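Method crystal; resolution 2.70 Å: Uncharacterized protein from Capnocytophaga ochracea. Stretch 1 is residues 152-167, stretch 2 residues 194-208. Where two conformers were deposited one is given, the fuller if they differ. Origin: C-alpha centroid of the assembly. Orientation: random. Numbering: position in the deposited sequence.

Stretch 1 152-167: LPRMGEEFSHALAAGV
Stretch 2 194-208: RAMRSAPVHESVEYH

Which polar bonds tie the two stretches together? Three have backbone NH donors. The shortest runs from Val-167 N to Ser-204 OG, 2.9 Å and nearly straight at 172°. His-202 N donates to Leu-163 O at 3.1 Å (161°), using a carbonyl that the end of the helix leaves free of a helical partner within the stretch. Ala-199 N donates to Ser-160 OG at 3.1 Å (153°). With chi1 at t, that same hydroxyl gives a weak bond from Ser-160 OG to Met-196 O, 3.3 Å, so one serine serves two backbone groups of stretch 2.

How do the backbones run to bring these groups together? Stretch 1 has a 3-10 segment at 153-155, then a helix over 156-165. Stretch 2 finishes a helix at 194-196, crosses an extended loop at 199-202 (phi -59 to -89°, psi 135 to 150°), makes a type I turn from His-202 to Val-205, closed by Val-205 N to His-202 O at 3.0 Å, and enters a strand at 205. The register pairs Ser-160 with Met-196 (CA to CA 4.3 Å) and Ala-164 with Val-201 (CA to CA 4.7 Å), so both stretches advance in the same sense along the contact.

Why are glycines found at 156 and 166? At Gly-156 an ideal CB would lie 2.4 Å from Ala-195 CB, a clash; Gly-156 O also receives a CA-H...O contact from Met-196 CA at 3.4 Å. Gly-166 leaves the helix at phi 87°, psi -173°, angles that by themselves call for glycine. A CB there would also sit 2.2 Å from His-202 ND1 and 2.8 Å from Ser-204 OG. Those two side chains are hydrogen-bonded, with 2.7 Å between His-202 ND1 and Ser-204 OG, with His-202 at chi1 t, chi2 -96° and Ser-204 at p. Ala-165 O lies over one face of the His-202 ring, 3.6 Å from His-202 CD2.

What packs around the polar bonds? Leu-163 (m, t) has the largest covered area. Its CB points sideways, but its end comes nearer: Leu-163 CD1 meets Met-196 CG at 3.6 Å and Tyr-207 CD2 at 3.8 Å, while Leu-163 CD2 meets Val-205 CG1 at 3.7 Å. Met-196, a selenomethionine (t, t, p), leads its end away, yet its CG also touches Phe-159 CB at 4.0 Å. Val-205 and Tyr-207 both have chi1 at t. Ala-164 CB rests 3.6 Å from Pro-200 O and 4.2 Å from Ala-199 CB.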

# COMPACT_ATOMS: atom_id res chain seq x y z
N LEU B 152 -4.79 -5.60 -25.14
CA LEU B 152 -4.90 -5.65 -26.59
C LEU B 152 -5.42 -4.30 -27.07
O LEU B 152 -6.59 -3.97 -26.86
CB LEU B 152 -5.84 -6.78 -27.02
CG LEU B 152 -5.55 -8.15 -26.41
CD1 LEU B 152 -6.59 -9.17 -26.84
CD2 LEU B 152 -4.15 -8.62 -26.78
N PRO B 153 -4.55 -3.52 -27.73
CA PRO B 153 -4.93 -2.19 -28.21
C PRO B 153 -6.16 -2.18 -29.11
O PRO B 153 -6.95 -1.24 -29.04
CB PRO B 153 -3.69 -1.73 -28.98
CG PRO B 153 -2.56 -2.43 -28.29
CD PRO B 153 -3.11 -3.78 -27.90
N ARG B 154 -6.33 -3.22 -29.93
CA ARG B 154 -7.44 -3.26 -30.88
C ARG B 154 -8.80 -3.40 -30.21
O ARG B 154 -9.83 -3.12 -30.82
CB ARG B 154 -7.24 -4.41 -31.88
CG ARG B 154 -7.18 -5.80 -31.24
CD ARG B 154 -7.03 -6.89 -32.30
NE ARG B 154 -8.31 -7.29 -32.86
CZ ARG B 154 -8.92 -8.44 -32.59
NH1 ARG B 154 -8.36 -9.31 -31.76
NH2 ARG B 154 -10.09 -8.73 -33.14
N MSE B 155 -8.81 -3.84 -28.95
CA MSE B 155 -10.06 -4.06 -28.24
C MSE B 155 -10.53 -2.83 -27.48
O MSE B 155 -11.56 -2.85 -26.82
CB MSE B 155 -9.91 -5.24 -27.27
CG MSE B 155 -9.59 -6.55 -27.94
SE MSE B 155 -10.91 -7.03 -29.29
CE MSE B 155 -12.49 -7.11 -28.16
N GLY B 156 -9.76 -1.74 -27.59
CA GLY B 156 -10.07 -0.52 -26.89
C GLY B 156 -11.40 0.09 -27.29
O GLY B 156 -12.16 0.56 -26.44
N GLU B 157 -11.68 0.08 -28.59
CA GLU B 157 -12.90 0.69 -29.13
C GLU B 157 -14.16 0.02 -28.59
O GLU B 157 -15.17 0.68 -28.37
CB GLU B 157 -12.89 0.64 -30.66
N GLU B 158 -14.08 -1.29 -28.38
CA GLU B 158 -15.25 -2.05 -27.92
C GLU B 158 -15.60 -1.71 -26.48
O GLU B 158 -16.77 -1.66 -26.11
CB GLU B 158 -15.01 -3.55 -28.08
CG GLU B 158 -16.22 -4.41 -27.75
CD GLU B 158 -16.11 -5.82 -28.29
OE1 GLU B 158 -15.37 -6.02 -29.27
OE2 GLU B 158 -16.77 -6.72 -27.74
N PHE B 159 -14.58 -1.49 -25.65
CA PHE B 159 -14.81 -1.10 -24.27
C PHE B 159 -15.25 0.36 -24.19
O PHE B 159 -15.90 0.77 -23.23
CB PHE B 159 -13.55 -1.31 -23.42
CG PHE B 159 -13.24 -2.76 -23.16
CD1 PHE B 159 -14.00 -3.48 -22.25
CD2 PHE B 159 -12.20 -3.40 -23.81
CE1 PHE B 159 -13.72 -4.82 -22.00
CE2 PHE B 159 -11.92 -4.73 -23.57
CZ PHE B 159 -12.68 -5.44 -22.66
N SER B 160 -14.91 1.13 -25.22
CA SER B 160 -15.32 2.52 -25.30
C SER B 160 -16.84 2.62 -25.42
O SER B 160 -17.47 3.46 -24.78
CB SER B 160 -14.65 3.22 -26.49
OG SER B 160 -15.05 4.57 -26.59
N HIS B 161 -17.41 1.75 -26.25
CA HIS B 161 -18.86 1.72 -26.44
C HIS B 161 -19.58 1.33 -25.15
O HIS B 161 -20.65 1.84 -24.85
CB HIS B 161 -19.23 0.75 -27.56
CG HIS B 161 -18.70 1.16 -28.90
ND1 HIS B 161 -18.39 0.25 -29.89
CD2 HIS B 161 -18.42 2.38 -29.42
CE1 HIS B 161 -17.95 0.90 -30.96
NE2 HIS B 161 -17.96 2.19 -30.70
N ALA B 162 -18.97 0.41 -24.40
CA ALA B 162 -19.56 -0.05 -23.15
C ALA B 162 -19.58 1.06 -22.11
O ALA B 162 -20.56 1.22 -21.37
CB ALA B 162 -18.80 -1.26 -22.62
N LEU B 163 -18.50 1.84 -22.05
CA LEU B 163 -18.41 2.96 -21.13
C LEU B 163 -19.40 4.06 -21.49
O LEU B 163 -19.94 4.73 -20.62
CB LEU B 163 -16.99 3.53 -21.11
CG LEU B 163 -15.92 2.71 -20.40
CD1 LEU B 163 -14.56 3.36 -20.57
CD2 LEU B 163 -16.26 2.55 -18.93
N ALA B 164 -19.63 4.24 -22.79
CA ALA B 164 -20.55 5.25 -23.27
C ALA B 164 -21.99 4.86 -23.00
O ALA B 164 -22.85 5.71 -22.78
CB ALA B 164 -20.33 5.50 -24.76
N ALA B 165 -22.26 3.55 -23.02
CA ALA B 165 -23.60 3.04 -22.77
C ALA B 165 -23.97 3.16 -21.30
O ALA B 165 -25.10 3.52 -20.96
CB ALA B 165 -23.71 1.59 -23.22
N GLY B 166 -23.02 2.86 -20.42
CA GLY B 166 -23.23 2.98 -19.00
C GLY B 166 -23.83 1.74 -18.37
O GLY B 166 -23.98 0.70 -19.02
N VAL B 167 -24.17 1.85 -17.09
CA VAL B 167 -24.73 0.74 -16.32
C VAL B 167 -26.01 1.19 -15.62
O VAL B 167 -26.24 2.39 -15.47
CB VAL B 167 -23.70 0.22 -15.29
CG1 VAL B 167 -22.54 -0.45 -16.00
CG2 VAL B 167 -23.22 1.35 -14.41
N ARG B 194 -6.15 4.82 -24.63
CA ARG B 194 -6.51 5.90 -25.54
C ARG B 194 -7.73 5.54 -26.39
O ARG B 194 -8.60 6.37 -26.63
CB ARG B 194 -5.33 6.27 -26.44
CG ARG B 194 -5.64 7.33 -27.48
CD ARG B 194 -4.41 7.71 -28.30
NE ARG B 194 -3.43 8.46 -27.52
CZ ARG B 194 -2.31 7.95 -27.04
NH1 ARG B 194 -2.00 6.68 -27.26
NH2 ARG B 194 -1.47 8.72 -26.35
N ALA B 195 -7.78 4.28 -26.82
CA ALA B 195 -8.89 3.80 -27.64
C ALA B 195 -10.16 3.63 -26.80
O ALA B 195 -11.27 3.72 -27.32
CB ALA B 195 -8.53 2.49 -28.31
N MSE B 196 -9.98 3.40 -25.51
CA MSE B 196 -11.10 3.16 -24.61
C MSE B 196 -11.80 4.46 -24.21
O MSE B 196 -13.01 4.47 -23.97
CB MSE B 196 -10.62 2.41 -23.36
CG MSE B 196 -11.70 2.11 -22.34
SE MSE B 196 -11.15 0.86 -20.95
CE MSE B 196 -9.50 1.73 -20.38
N ARG B 197 -11.04 5.55 -24.16
CA ARG B 197 -11.59 6.85 -23.76
C ARG B 197 -12.04 7.67 -24.97
O ARG B 197 -12.41 8.83 -24.82
CB ARG B 197 -10.56 7.63 -22.95
CG ARG B 197 -9.36 8.13 -23.74
CD ARG B 197 -8.63 9.23 -22.99
NE ARG B 197 -7.52 9.78 -23.76
CZ ARG B 197 -6.24 9.55 -23.49
NH1 ARG B 197 -5.29 10.08 -24.25
NH2 ARG B 197 -5.90 8.78 -22.47
N SER B 198 -11.98 7.07 -26.15
CA SER B 198 -12.38 7.74 -27.39
C SER B 198 -13.76 8.40 -27.31
O SER B 198 -13.92 9.57 -27.65
CB SER B 198 -12.37 6.74 -28.55
OG SER B 198 -11.09 6.16 -28.71
N ALA B 199 -14.75 7.64 -26.85
CA ALA B 199 -16.10 8.17 -26.67
C ALA B 199 -16.27 8.77 -25.28
O ALA B 199 -15.62 8.33 -24.33
CB ALA B 199 -17.13 7.08 -26.91
N PRO B 200 -17.13 9.80 -25.16
CA PRO B 200 -17.47 10.37 -23.85
C PRO B 200 -18.08 9.33 -22.91
O PRO B 200 -18.87 8.49 -23.35
CB PRO B 200 -18.49 11.45 -24.20
CG PRO B 200 -18.17 11.83 -25.60
CD PRO B 200 -17.73 10.56 -26.27
N VAL B 201 -17.71 9.39 -21.64
CA VAL B 201 -18.15 8.39 -20.67
C VAL B 201 -19.52 8.72 -20.09
O VAL B 201 -19.81 9.86 -19.74
CB VAL B 201 -17.13 8.28 -19.52
CG1 VAL B 201 -17.56 7.21 -18.53
CG2 VAL B 201 -15.74 7.97 -20.07
N HIS B 202 -20.38 7.70 -20.02
CA HIS B 202 -21.71 7.83 -19.45
C HIS B 202 -21.65 8.26 -17.98
O HIS B 202 -20.71 7.92 -17.27
CB HIS B 202 -22.47 6.51 -19.58
CG HIS B 202 -23.92 6.60 -19.22
ND1 HIS B 202 -24.41 6.27 -17.97
CD2 HIS B 202 -25.00 6.97 -19.95
CE1 HIS B 202 -25.72 6.45 -17.95
NE2 HIS B 202 -26.10 6.87 -19.14
N GLU B 203 -22.66 9.01 -17.55
CA GLU B 203 -22.66 9.61 -16.21
C GLU B 203 -22.70 8.57 -15.09
O GLU B 203 -22.29 8.85 -13.96
CB GLU B 203 -23.84 10.57 -16.07
CG GLU B 203 -25.21 9.94 -16.31
CD GLU B 203 -25.84 9.41 -15.04
OE1 GLU B 203 -25.36 9.76 -13.94
OE2 GLU B 203 -26.82 8.63 -15.14
N SER B 204 -23.18 7.37 -15.39
CA SER B 204 -23.28 6.31 -14.39
C SER B 204 -21.91 5.68 -14.12
O SER B 204 -21.77 4.86 -13.20
CB SER B 204 -24.26 5.23 -14.85
OG SER B 204 -23.78 4.56 -16.01
N VAL B 205 -20.92 6.05 -14.91
CA VAL B 205 -19.59 5.47 -14.80
C VAL B 205 -18.57 6.46 -14.24
O VAL B 205 -18.45 7.58 -14.73
CB VAL B 205 -19.09 4.96 -16.16
CG1 VAL B 205 -17.66 4.45 -16.06
CG2 VAL B 205 -20.01 3.87 -16.69
N GLU B 206 -17.85 6.04 -13.21
CA GLU B 206 -16.73 6.82 -12.69
C GLU B 206 -15.43 6.21 -13.18
O GLU B 206 -15.06 5.11 -12.78
CB GLU B 206 -16.77 6.87 -11.16
CG GLU B 206 -15.69 7.73 -10.53
CD GLU B 206 -15.84 7.84 -9.03
OE1 GLU B 206 -16.91 7.46 -8.51
OE2 GLU B 206 -14.88 8.29 -8.36
N TYR B 207 -14.74 6.93 -14.07
CA TYR B 207 -13.57 6.40 -14.75
C TYR B 207 -12.28 7.03 -14.25
O TYR B 207 -12.16 8.25 -14.17
CB TYR B 207 -13.70 6.62 -16.26
CG TYR B 207 -12.53 6.12 -17.09
CD1 TYR B 207 -11.41 6.92 -17.29
CD2 TYR B 207 -12.56 4.87 -17.67
CE1 TYR B 207 -10.34 6.47 -18.04
CE2 TYR B 207 -11.50 4.41 -18.43
CZ TYR B 207 -10.39 5.21 -18.61
OH TYR B 207 -9.33 4.77 -19.36
N HIS B 208 -11.30 6.19 -13.91
CA HIS B 208 -10.00 6.67 -13.48
C HIS B 208 -8.86 5.91 -14.15
O HIS B 208 -8.77 4.69 -14.04
CB HIS B 208 -9.86 6.56 -11.96
CG HIS B 208 -10.80 7.45 -11.20
ND1 HIS B 208 -10.60 8.81 -11.09
CD2 HIS B 208 -11.93 7.18 -10.52
CE1 HIS B 208 -11.58 9.34 -10.37
NE2 HIS B 208 -12.40 8.37 -10.01